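Local coordinates for protein potential RNA-dependent RNA polymerase (Human picobirnavirus, PDB 5I62) that catalyses RNA-templated RNA synthesis from ribonucleoside triphosphates, and probably serves both transcription and genome replication of this double-stranded RNA virus, at residues R187-G192 / D197-V202; L215-P220 / V291-R296; S275-L280 / N328-L333; G424-Q429 / S449-V454. One frame throughout, in Å; residues are numbered along the deposited sequence.

Interaction 1: R187-G192 / D197-V202; sequences RGQEGG and DVKQRV
Arg187 and Gln189 pair with Arg201 and Lys199 as the two hydrogen-bonded pairs of an antiparallel strand pairing, with the non-hydrogen-bonded pair Gly188-Gln200 between them. Four backbone bonds hold the register, the shortest from Lys199 N to Gln189 O at 2.7 Å. A CA-H...O contact from Gly188 CA to Lys199 O adds to them, and glycine also suits a place where Val198 CG1 comes to 4.0 Å from Gly188 CA.

The long side chains of Arg187, Gln189, Lys199 and Arg201 share one face. Arg201 bends at chi3 (31°), which lays its guanidinium over the aliphatic root of Arg187, with NH1 3.3 Å from Arg187 CB. The two arginines run side by side, their guanidinium planes 56° apart, while Arg187 NE makes a salt bridge with Glu430. Gln189 CB meets Lys199 CB at 3.8 Å. This hairpin of strands 176-189 and 199-205, with its Lys-Gln-Arg-Val sequence, is consistent with motif F of viral RNA polymerases, the basic fingertip element.

On the opposite face, Gln200 folds back along its own strand and its NE2 donates to Val198 O (3.0 Å), arriving from above the carbonyl plane; its OE1 receives Trp186 NE1.

Toward the turn the contacts are close and suit glycine: Gly191 CA lies 3.2 Å from Asp197 O, and Gly192 has phi 140°, a backbone shape that favours glycine. Asp197 OD2 packs 3.2 Å from Gly192 C and accepts from Lys194 N.

Interaction 2: L215-P220 / V291-R296; sequences LQVYQP and VDWLER
Val217 drives one methyl onto the indole of Trp293: CG2 stands 3.5 Å from the centroid of the five-membered ring and 14° off its normal, a CH-pi contact, and comes within 3.4 Å of CE2. Branching at CB suits the place: CG2 sits over the five-membered ring while CG1 reaches the six-membered one and CB, 3.6 Å from Trp293 CZ2, packs between.

Tyr218, the next residue on the helix, meets the indole differently. Its ring forms an offset edge-to-face pair with the six-membered ring of Trp293, the planes 72° apart and the centroids 5.4 Å apart, with Tyr218 CE2 touching CZ2 at 3.6 Å. The indole reaches across because Trp293 holds CG anti to its backbone N (chi1 -175°). Buried polar atoms have partners nearby: Trp293 NE1 donates to Arg213 O, and Tyr218 OH is bonded to Asp330 and Lys301.

All the tight packing thus lies in three buried side chains. The far side of helix 288-296 is looser and faces solvent, carrying Val291, Asp292 and Glu295. Trp293 reaches most of the way between helices whose nearest CA atoms, in Val217 and Trp293, are 8.3 Å apart. Leu281 also touches the indole, which is thus wedged between helices 208-228, 271-284 and 288-296, consistent with the helical packing beside the palm of viral RNA-dependent RNA polymerases.

Interaction 3: S275-L280 / N328-L333; sequences SVAKEL and NADETL
Ala277 and Asp330 bring the backbones of two helices to within 5.4 Å, CA to CA, an approach that the small alanine permits. Ala277 CB lies 4.0 Å from Asp330 CG, against the carbon part of the carboxylate. One turn further on, Leu280 reaches over with CD1, which sits 3.7 Å from Leu333 CB and 3.5 Å from Leu333 O. The two leucines overlap head to root, a methyl branch of Leu280 lying by the first side-chain carbon of Leu333; methyls suit a buried seam that has no hydrogen bond across it.

The Asp330 carboxylate is held from beyond the seam: besides Tyr218 at OD1, OD2 has a salt bridge to Lys301 and a hydrogen bond with Tyr302. This network satisfies a buried acid, and the lysine would be expected to favour its ionised form.

On the other side of helix 327-345, Thr332 OG1 donates to Asn328 O at 2.7 Å. Thr332 N binds the same oxygen at 2.9 Å from the opposite face of the carbonyl plane, and OG1 is also bonded to Gly358 N. That glycine opens the Gly-Asp-Asp sequence characteristic of polymerase motif C. Leu357, on strand 355-357, touches both Asn328 and Thr332. The pairing fits the polymerase palm, in which the helix after motif A packs against the motif B helix beneath the antiparallel sheet that carries motifs A and C.

Interaction 4: G424-Q429 / S449-V454; sequences GRLAMQ and SIIENV
Ile450 puts its CD1 methyl against the last turn of helix 419-427, 3.5 Å from Arg425 O and 3.7 Å from Arg425 CB. Ile450 places CG1 anti to its carbonyl carbon (chi1 -67°), and the nearly extended chi2 carries CD1 to that backbone. Leu426 fills the space beside it, running alongside Ile450, head to root, with CD2 3.9 Å from Ile450 CD1. Its other branch, CD1, meets Ile451 CG1 at 3.8 Å, and these two side chains are set nearly perpendicular. Forked leucine thus serves two neighbouring isoleucines, CD2 mainly against Ile450 and CD1 against Ile451, with no polar contact across the segments.

Both helices belong to the helical C-terminal part of the polymerase, which probably corresponds to the thumb of the right-hand fold. Around this first shell, Cys467 of helix 460-469 touches Leu426 and Ile451, while Phe38 adds to the Leu426 side and Leu475 to the Ile451 side.

Polar groups fix the helix ends. Arg446, one turn before Ile450, sends NH2 to both Arg425 O and Met428 O, where Met428 has already left helical angles. Asn453 ND2 makes a weak bond of 3.0 Å back to Ile450 O. Only the root of Arg425 lies in the packing; its chain runs extended from CG to NE, carrying the charged end away to a salt bridge with Glu190.

In the fold
The four contacts fall into two touching pairs. Interactions 2 and 3 have centres about 12 Å apart and alternate along the chain; Tyr218 and Asp330 join them, as does the salt bridge from Glu295 OE2 to Lys278 NZ (2.9 Å). Interactions 1 and 4 lie about 16 Å apart, centre to centre, and meet through Glu190 OE2 and Arg425 NE at 2.9 Å, probably a fingertip-to-thumb bridge, as in the closed right hand of viral RNA polymerases. Centres of interactions 1 and 3 are about 27 Å apart, on opposite sides of the chain's centre. Interaction 3 borders the probable catalytic region, through Thr332 and Gly358 of the Gly-Asp-Asp sequence.

Interaction 1: R187-G192 / D197-V202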
# COMPACT_ATOMS: atom_id res chain seq x y z
N ARG A 187 -2.09 -5.23 10.21
CA ARG A 187 -0.69 -5.04 9.87
C ARG A 187 -0.09 -4.04 10.84
O ARG A 187 -0.72 -3.04 11.17
CB ARG A 187 -0.47 -4.52 8.44
CG ARG A 187 -0.92 -5.48 7.34
CD ARG A 187 -0.15 -6.79 7.38
NE ARG A 187 1.28 -6.60 7.20
CZ ARG A 187 1.86 -6.44 6.01
NH1 ARG A 187 1.12 -6.43 4.91
NH2 ARG A 187 3.18 -6.28 5.93
N GLY A 188 1.14 -4.31 11.28
CA GLY A 188 1.85 -3.41 12.16
C GLY A 188 2.81 -2.55 11.37
O GLY A 188 3.46 -3.01 10.44
N GLN A 189 2.92 -1.30 11.78
CA GLN A 189 3.84 -0.37 11.15
C GLN A 189 4.56 0.42 12.24
O GLN A 189 3.95 0.84 13.22
CB GLN A 189 3.08 0.55 10.19
CG GLN A 189 3.91 1.65 9.57
CD GLN A 189 3.16 2.36 8.46
OE1 GLN A 189 2.46 1.72 7.67
NE2 GLN A 189 3.29 3.68 8.39
N GLU A 190 5.86 0.59 12.06
CA GLU A 190 6.65 1.29 13.07
C GLU A 190 6.16 2.73 13.21
O GLU A 190 5.90 3.41 12.21
CB GLU A 190 8.14 1.25 12.71
CG GLU A 190 8.51 1.94 11.40
CD GLU A 190 8.46 1.00 10.21
OE1 GLU A 190 7.43 0.32 10.02
OE2 GLU A 190 9.46 0.94 9.45
N GLY A 191 5.99 3.18 14.45
CA GLY A 191 5.59 4.55 14.71
C GLY A 191 6.34 5.16 15.89
O GLY A 191 5.87 6.12 16.50
N GLY A 192 7.52 4.61 16.21
CA GLY A 192 8.26 5.07 17.36
C GLY A 192 8.91 3.92 18.10
O GLY A 192 8.60 2.74 17.88
N ASP A 197 4.04 2.33 20.39
CA ASP A 197 4.10 3.22 19.23
C ASP A 197 3.70 2.54 17.92
O ASP A 197 3.61 3.21 16.89
CB ASP A 197 5.50 3.82 19.09
CG ASP A 197 5.84 4.82 20.19
OD1 ASP A 197 4.91 5.48 20.71
OD2 ASP A 197 7.04 4.99 20.52
N VAL A 198 3.46 1.23 17.94
CA VAL A 198 3.18 0.50 16.70
C VAL A 198 1.84 0.95 16.14
O VAL A 198 0.83 0.95 16.86
CB VAL A 198 3.21 -1.02 16.94
CG1 VAL A 198 2.86 -1.76 15.66
CG2 VAL A 198 4.57 -1.45 17.46
N LYS A 199 1.83 1.33 14.86
CA LYS A 199 0.62 1.70 14.13
C LYS A 199 -0.22 0.46 13.90
O LYS A 199 0.28 -0.54 13.37
CB LYS A 199 0.96 2.30 12.77
CG LYS A 199 1.52 3.71 12.73
CD LYS A 199 0.95 4.58 13.82
CE LYS A 199 1.98 4.74 14.92
NZ LYS A 199 1.43 5.31 16.19
N GLN A 200 -1.51 0.53 14.23
CA GLN A 200 -2.41 -0.62 14.15
C GLN A 200 -3.25 -0.51 12.88
O GLN A 200 -4.37 -0.02 12.88
CB GLN A 200 -3.28 -0.70 15.41
CG GLN A 200 -2.49 -0.67 16.72
CD GLN A 200 -1.70 -1.94 16.94
OE1 GLN A 200 -2.25 -3.04 16.90
NE2 GLN A 200 -0.40 -1.80 17.20
N ARG A 201 -2.71 -1.04 11.78
CA ARG A 201 -3.40 -0.93 10.50
C ARG A 201 -4.55 -1.95 10.42
O ARG A 201 -4.40 -3.11 10.81
CB ARG A 201 -2.44 -1.15 9.33
CG ARG A 201 -1.40 -0.04 9.12
CD ARG A 201 -0.67 -0.22 7.78
NE ARG A 201 -1.52 -0.85 6.76
CZ ARG A 201 -1.16 -1.85 5.97
NH1 ARG A 201 0.08 -2.35 6.05
NH2 ARG A 201 -2.01 -2.36 5.10
N VAL A 202 -5.69 -1.51 9.92
CA VAL A 202 -6.82 -2.40 9.66
C VAL A 202 -6.70 -2.92 8.24
O VAL A 202 -6.47 -2.15 7.30
CB VAL A 202 -8.15 -1.67 9.87
CG1 VAL A 202 -9.31 -2.53 9.38
CG2 VAL A 202 -8.34 -1.31 11.33

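Interaction 2: L215-P220 / V291-R296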
# COMPACT_ATOMS: atom_id res chain seq x y z
N LEU A 215 -11.31 -8.03 -9.73
CA LEU A 215 -10.10 -8.05 -10.54
C LEU A 215 -10.38 -8.31 -12.01
O LEU A 215 -9.49 -8.08 -12.83
CB LEU A 215 -9.11 -9.07 -9.99
CG LEU A 215 -8.46 -8.72 -8.65
CD1 LEU A 215 -7.60 -9.88 -8.16
CD2 LEU A 215 -7.61 -7.47 -8.77
N GLN A 216 -11.57 -8.80 -12.36
CA GLN A 216 -11.92 -8.88 -13.78
C GLN A 216 -11.80 -7.51 -14.45
O GLN A 216 -11.62 -7.44 -15.67
CB GLN A 216 -13.34 -9.41 -13.95
CG GLN A 216 -13.51 -10.90 -13.65
CD GLN A 216 -14.92 -11.33 -13.92
OE1 GLN A 216 -15.78 -11.27 -13.04
NE2 GLN A 216 -15.20 -11.72 -15.17
N VAL A 217 -11.95 -6.43 -13.69
CA VAL A 217 -11.76 -5.07 -14.20
C VAL A 217 -10.38 -4.55 -13.81
O VAL A 217 -9.64 -4.03 -14.64
CB VAL A 217 -12.86 -4.12 -13.71
CG1 VAL A 217 -12.40 -2.66 -13.89
CG2 VAL A 217 -14.14 -4.35 -14.49
N TYR A 218 -10.03 -4.67 -12.53
CA TYR A 218 -8.84 -3.96 -12.07
C TYR A 218 -7.56 -4.57 -12.63
O TYR A 218 -6.57 -3.85 -12.85
CB TYR A 218 -8.81 -3.91 -10.55
CG TYR A 218 -9.92 -3.05 -10.00
CD1 TYR A 218 -9.95 -1.69 -10.27
CD2 TYR A 218 -10.93 -3.59 -9.22
CE1 TYR A 218 -10.96 -0.88 -9.78
CE2 TYR A 218 -11.95 -2.78 -8.72
CZ TYR A 218 -11.95 -1.42 -9.00
OH TYR A 218 -12.95 -0.61 -8.51
N GLN A 219 -7.54 -5.90 -12.86
CA GLN A 219 -6.36 -6.52 -13.45
C GLN A 219 -6.04 -5.95 -14.83
O GLN A 219 -4.92 -5.45 -15.03
CB GLN A 219 -6.55 -8.05 -13.50
CG GLN A 219 -5.62 -8.87 -12.71
CD GLN A 219 -6.05 -10.34 -12.75
OE1 GLN A 219 -6.50 -10.84 -13.79
NE2 GLN A 219 -5.90 -11.02 -11.63
N PRO A 220 -6.95 -6.01 -15.82
CA PRO A 220 -6.62 -5.39 -17.11
C PRO A 220 -6.39 -3.88 -17.02
O PRO A 220 -5.59 -3.34 -17.78
CB PRO A 220 -7.84 -5.73 -17.99
CG PRO A 220 -8.92 -6.04 -17.05
CD PRO A 220 -8.26 -6.67 -15.85
N VAL A 291 -21.23 -2.61 -17.77
CA VAL A 291 -22.37 -1.93 -17.16
C VAL A 291 -22.83 -2.69 -15.92
O VAL A 291 -23.10 -2.09 -14.87
CB VAL A 291 -23.52 -1.78 -18.18
CG1 VAL A 291 -24.73 -1.10 -17.52
CG2 VAL A 291 -23.08 -1.00 -19.41
N ASP A 292 -22.90 -4.02 -16.02
CA ASP A 292 -23.35 -4.83 -14.89
C ASP A 292 -22.35 -4.80 -13.74
O ASP A 292 -22.75 -4.72 -12.58
CB ASP A 292 -23.56 -6.27 -15.34
CG ASP A 292 -24.94 -6.48 -15.91
OD1 ASP A 292 -25.88 -5.84 -15.41
OD2 ASP A 292 -25.07 -7.26 -16.87
N TRP A 293 -21.06 -4.92 -14.06
CA TRP A 293 -20.01 -4.84 -13.06
C TRP A 293 -20.09 -3.53 -12.27
O TRP A 293 -19.91 -3.53 -11.05
CB TRP A 293 -18.65 -4.97 -13.75
CG TRP A 293 -17.48 -5.03 -12.82
CD1 TRP A 293 -16.88 -6.16 -12.32
CD2 TRP A 293 -16.76 -3.91 -12.28
NE1 TRP A 293 -15.83 -5.81 -11.51
CE2 TRP A 293 -15.74 -4.44 -11.46
CE3 TRP A 293 -16.88 -2.52 -12.41
CZ2 TRP A 293 -14.83 -3.62 -10.77
CZ3 TRP A 293 -15.98 -1.71 -11.72
CH2 TRP A 293 -14.97 -2.27 -10.91
N LEU A 294 -20.34 -2.41 -12.96
CA LEU A 294 -20.37 -1.12 -12.29
C LEU A 294 -21.54 -1.01 -11.32
O LEU A 294 -21.44 -0.35 -10.28
CB LEU A 294 -20.42 0.00 -13.33
CG LEU A 294 -19.10 0.25 -14.06
CD1 LEU A 294 -19.35 0.98 -15.38
CD2 LEU A 294 -18.15 1.05 -13.16
N GLU A 295 -22.67 -1.66 -11.64
CA GLU A 295 -23.83 -1.60 -10.77
C GLU A 295 -23.76 -2.63 -9.65
O GLU A 295 -24.26 -2.38 -8.55
CB GLU A 295 -25.11 -1.78 -11.58
CG GLU A 295 -25.37 -0.66 -12.58
CD GLU A 295 -25.47 0.71 -11.91
OE1 GLU A 295 -26.13 0.81 -10.84
OE2 GLU A 295 -24.84 1.66 -12.42
N ARG A 296 -23.18 -3.80 -9.91
CA ARG A 296 -23.24 -4.94 -8.99
C ARG A 296 -21.99 -5.12 -8.14
O ARG A 296 -22.10 -5.42 -6.96
CB ARG A 296 -23.46 -6.25 -9.74
CG ARG A 296 -24.88 -6.58 -10.10
CD ARG A 296 -24.86 -7.67 -11.17
NE ARG A 296 -25.04 -9.02 -10.64
CZ ARG A 296 -26.20 -9.49 -10.20
NH1 ARG A 296 -27.29 -8.72 -10.23
NH2 ARG A 296 -26.29 -10.72 -9.75

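Interaction 3: S275-L280 / N328-L333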
# COMPACT_ATOMS: atom_id res chain seq x y z
N SER A 275 -18.34 7.97 -6.27
CA SER A 275 -19.04 8.22 -7.52
C SER A 275 -18.10 8.75 -8.59
O SER A 275 -18.36 8.55 -9.78
CB SER A 275 -20.21 9.18 -7.30
OG SER A 275 -19.70 10.44 -6.92
N VAL A 276 -17.01 9.42 -8.19
CA VAL A 276 -16.02 9.87 -9.16
C VAL A 276 -15.24 8.68 -9.72
O VAL A 276 -15.01 8.58 -10.93
CB VAL A 276 -15.06 10.91 -8.55
CG1 VAL A 276 -13.96 11.26 -9.56
CG2 VAL A 276 -15.80 12.15 -8.11
N ALA A 277 -14.80 7.78 -8.83
CA ALA A 277 -14.18 6.54 -9.29
C ALA A 277 -15.09 5.81 -10.27
O ALA A 277 -14.63 5.32 -11.31
CB ALA A 277 -13.86 5.62 -8.10
N LYS A 278 -16.39 5.74 -9.96
CA LYS A 278 -17.29 5.01 -10.84
C LYS A 278 -17.40 5.67 -12.20
O LYS A 278 -17.52 4.98 -13.22
CB LYS A 278 -18.67 4.90 -10.20
CG LYS A 278 -19.62 4.00 -10.96
CD LYS A 278 -20.97 3.92 -10.24
CE LYS A 278 -21.98 3.14 -11.07
NZ LYS A 278 -23.29 3.09 -10.37
N GLU A 279 -17.38 7.00 -12.23
CA GLU A 279 -17.47 7.72 -13.50
C GLU A 279 -16.22 7.50 -14.35
O GLU A 279 -16.32 7.32 -15.57
CB GLU A 279 -17.69 9.22 -13.25
CG GLU A 279 -17.97 9.95 -14.55
CD GLU A 279 -18.33 11.42 -14.36
OE1 GLU A 279 -18.72 11.82 -13.24
OE2 GLU A 279 -18.23 12.18 -15.35
N LEU A 280 -15.04 7.55 -13.73
CA LEU A 280 -13.80 7.30 -14.48
C LEU A 280 -13.77 5.88 -15.02
O LEU A 280 -13.35 5.64 -16.16
CB LEU A 280 -12.60 7.56 -13.58
CG LEU A 280 -12.48 8.99 -13.07
CD1 LEU A 280 -11.32 9.09 -12.08
CD2 LEU A 280 -12.28 9.95 -14.24
N ASN A 328 -6.22 0.31 -4.50
CA ASN A 328 -5.29 1.29 -5.03
C ASN A 328 -5.85 1.96 -6.28
O ASN A 328 -5.66 3.17 -6.48
CB ASN A 328 -3.95 0.61 -5.31
CG ASN A 328 -2.86 1.61 -5.55
OD1 ASN A 328 -2.58 1.97 -6.69
ND2 ASN A 328 -2.25 2.09 -4.46
N ALA A 329 -6.56 1.21 -7.13
CA ALA A 329 -7.01 1.76 -8.40
C ALA A 329 -8.02 2.89 -8.19
O ALA A 329 -7.84 3.99 -8.73
CB ALA A 329 -7.62 0.65 -9.27
N ASP A 330 -9.09 2.62 -7.43
CA ASP A 330 -10.12 3.63 -7.22
C ASP A 330 -9.53 4.90 -6.63
O ASP A 330 -9.85 6.01 -7.05
CB ASP A 330 -11.22 3.11 -6.27
CG ASP A 330 -12.19 2.14 -6.94
OD1 ASP A 330 -11.92 1.67 -8.06
OD2 ASP A 330 -13.24 1.85 -6.32
N GLU A 331 -8.67 4.73 -5.62
CA GLU A 331 -8.09 5.87 -4.92
C GLU A 331 -7.16 6.66 -5.82
O GLU A 331 -7.19 7.89 -5.81
CB GLU A 331 -7.35 5.37 -3.69
CG GLU A 331 -8.28 4.86 -2.62
CD GLU A 331 -7.56 4.56 -1.33
OE1 GLU A 331 -6.31 4.51 -1.33
OE2 GLU A 331 -8.26 4.37 -0.31
N THR A 332 -6.33 5.97 -6.60
CA THR A 332 -5.36 6.65 -7.46
C THR A 332 -6.06 7.45 -8.56
O THR A 332 -5.67 8.58 -8.87
CB THR A 332 -4.40 5.62 -8.06
OG1 THR A 332 -3.69 4.97 -7.00
CG2 THR A 332 -3.39 6.29 -9.00
N LEU A 333 -7.09 6.86 -9.16
CA LEU A 333 -7.86 7.56 -10.18
C LEU A 333 -8.49 8.83 -9.61
O LEU A 333 -8.42 9.91 -10.22
CB LEU A 333 -8.95 6.63 -10.72
CG LEU A 333 -8.55 5.46 -11.61
CD1 LEU A 333 -9.80 4.65 -11.91
CD2 LEU A 333 -7.89 5.95 -12.89

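Interaction 4: G424-Q429 / S449-V454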
# COMPACT_ATOMS: atom_id res chain seq x y z
N GLY A 424 15.88 0.09 11.07
CA GLY A 424 14.79 -0.32 11.94
C GLY A 424 14.11 -1.59 11.43
O GLY A 424 13.77 -2.48 12.21
N ARG A 425 13.91 -1.68 10.11
CA ARG A 425 13.26 -2.85 9.54
C ARG A 425 14.17 -4.07 9.57
O ARG A 425 13.70 -5.20 9.70
CB ARG A 425 12.81 -2.56 8.12
CG ARG A 425 11.78 -1.47 8.08
CD ARG A 425 10.97 -1.48 6.82
NE ARG A 425 9.80 -0.64 7.03
CZ ARG A 425 8.64 -0.82 6.43
NH1 ARG A 425 8.49 -1.83 5.56
NH2 ARG A 425 7.62 -0.01 6.68
N LEU A 426 15.48 -3.87 9.40
CA LEU A 426 16.41 -4.99 9.53
C LEU A 426 16.41 -5.54 10.95
O LEU A 426 16.57 -6.75 11.16
CB LEU A 426 17.81 -4.54 9.12
CG LEU A 426 18.01 -4.24 7.64
CD1 LEU A 426 19.39 -3.65 7.39
CD2 LEU A 426 17.79 -5.49 6.80
N ALA A 427 16.21 -4.67 11.94
CA ALA A 427 16.33 -5.08 13.33
C ALA A 427 15.03 -5.62 13.91
O ALA A 427 15.05 -6.43 14.84
CB ALA A 427 16.82 -3.90 14.17
N MET A 428 13.89 -5.22 13.35
CA MET A 428 12.58 -5.49 13.92
C MET A 428 11.68 -6.09 12.86
O MET A 428 11.64 -5.61 11.73
CB MET A 428 11.93 -4.22 14.43
CG MET A 428 12.67 -3.56 15.55
SD MET A 428 12.25 -4.47 17.03
CE MET A 428 12.93 -3.37 18.29
N GLN A 429 10.91 -7.12 13.21
CA GLN A 429 10.02 -7.72 12.24
C GLN A 429 8.59 -7.71 12.74
O GLN A 429 8.31 -7.58 13.94
CB GLN A 429 10.45 -9.14 11.89
CG GLN A 429 10.50 -10.08 13.06
CD GLN A 429 11.27 -11.34 12.72
OE1 GLN A 429 11.70 -11.52 11.57
NE2 GLN A 429 11.45 -12.22 13.71
N SER A 449 15.83 -7.61 0.59
CA SER A 449 14.73 -6.81 0.07
C SER A 449 14.65 -5.45 0.76
O SER A 449 14.28 -4.45 0.13
CB SER A 449 13.42 -7.57 0.19
OG SER A 449 13.04 -7.69 1.55
N ILE A 450 15.00 -5.39 2.05
CA ILE A 450 15.03 -4.10 2.74
C ILE A 450 16.19 -3.26 2.24
O ILE A 450 16.02 -2.09 1.87
CB ILE A 450 15.11 -4.30 4.27
CG1 ILE A 450 13.82 -4.93 4.80
CG2 ILE A 450 15.40 -2.96 4.96
CD1 ILE A 450 13.97 -5.55 6.20
N ILE A 451 17.39 -3.85 2.22
CA ILE A 451 18.59 -3.09 1.88
C ILE A 451 18.54 -2.61 0.44
O ILE A 451 19.02 -1.51 0.12
CB ILE A 451 19.86 -3.94 2.15
CG1 ILE A 451 20.04 -4.14 3.66
CG2 ILE A 451 21.11 -3.29 1.52
CD1 ILE A 451 20.96 -5.33 4.05
N GLU A 452 17.91 -3.38 -0.45
CA GLU A 452 17.84 -2.99 -1.86
C GLU A 452 17.23 -1.60 -2.02
O GLU A 452 17.57 -0.88 -2.97
CB GLU A 452 17.05 -4.04 -2.66
CG GLU A 452 16.92 -3.79 -4.18
CD GLU A 452 18.26 -3.60 -4.91
OE1 GLU A 452 19.33 -3.81 -4.29
OE2 GLU A 452 18.24 -3.25 -6.11
N ASN A 453 16.37 -1.18 -1.09
CA ASN A 453 15.74 0.12 -1.17
C ASN A 453 16.74 1.28 -1.16
O ASN A 453 16.46 2.32 -1.76
CB ASN A 453 14.75 0.29 -0.02
CG ASN A 453 13.56 -0.62 -0.15
OD1 ASN A 453 12.91 -0.63 -1.19
ND2 ASN A 453 13.29 -1.40 0.88
N VAL A 454 17.89 1.12 -0.51
CA VAL A 454 18.83 2.24 -0.37
C VAL A 454 19.84 2.27 -1.52
O VAL A 454 20.89 2.90 -1.41
CB VAL A 454 19.53 2.22 0.99
CG1 VAL A 454 18.51 2.09 2.13
CG2 VAL A 454 20.56 1.07 1.07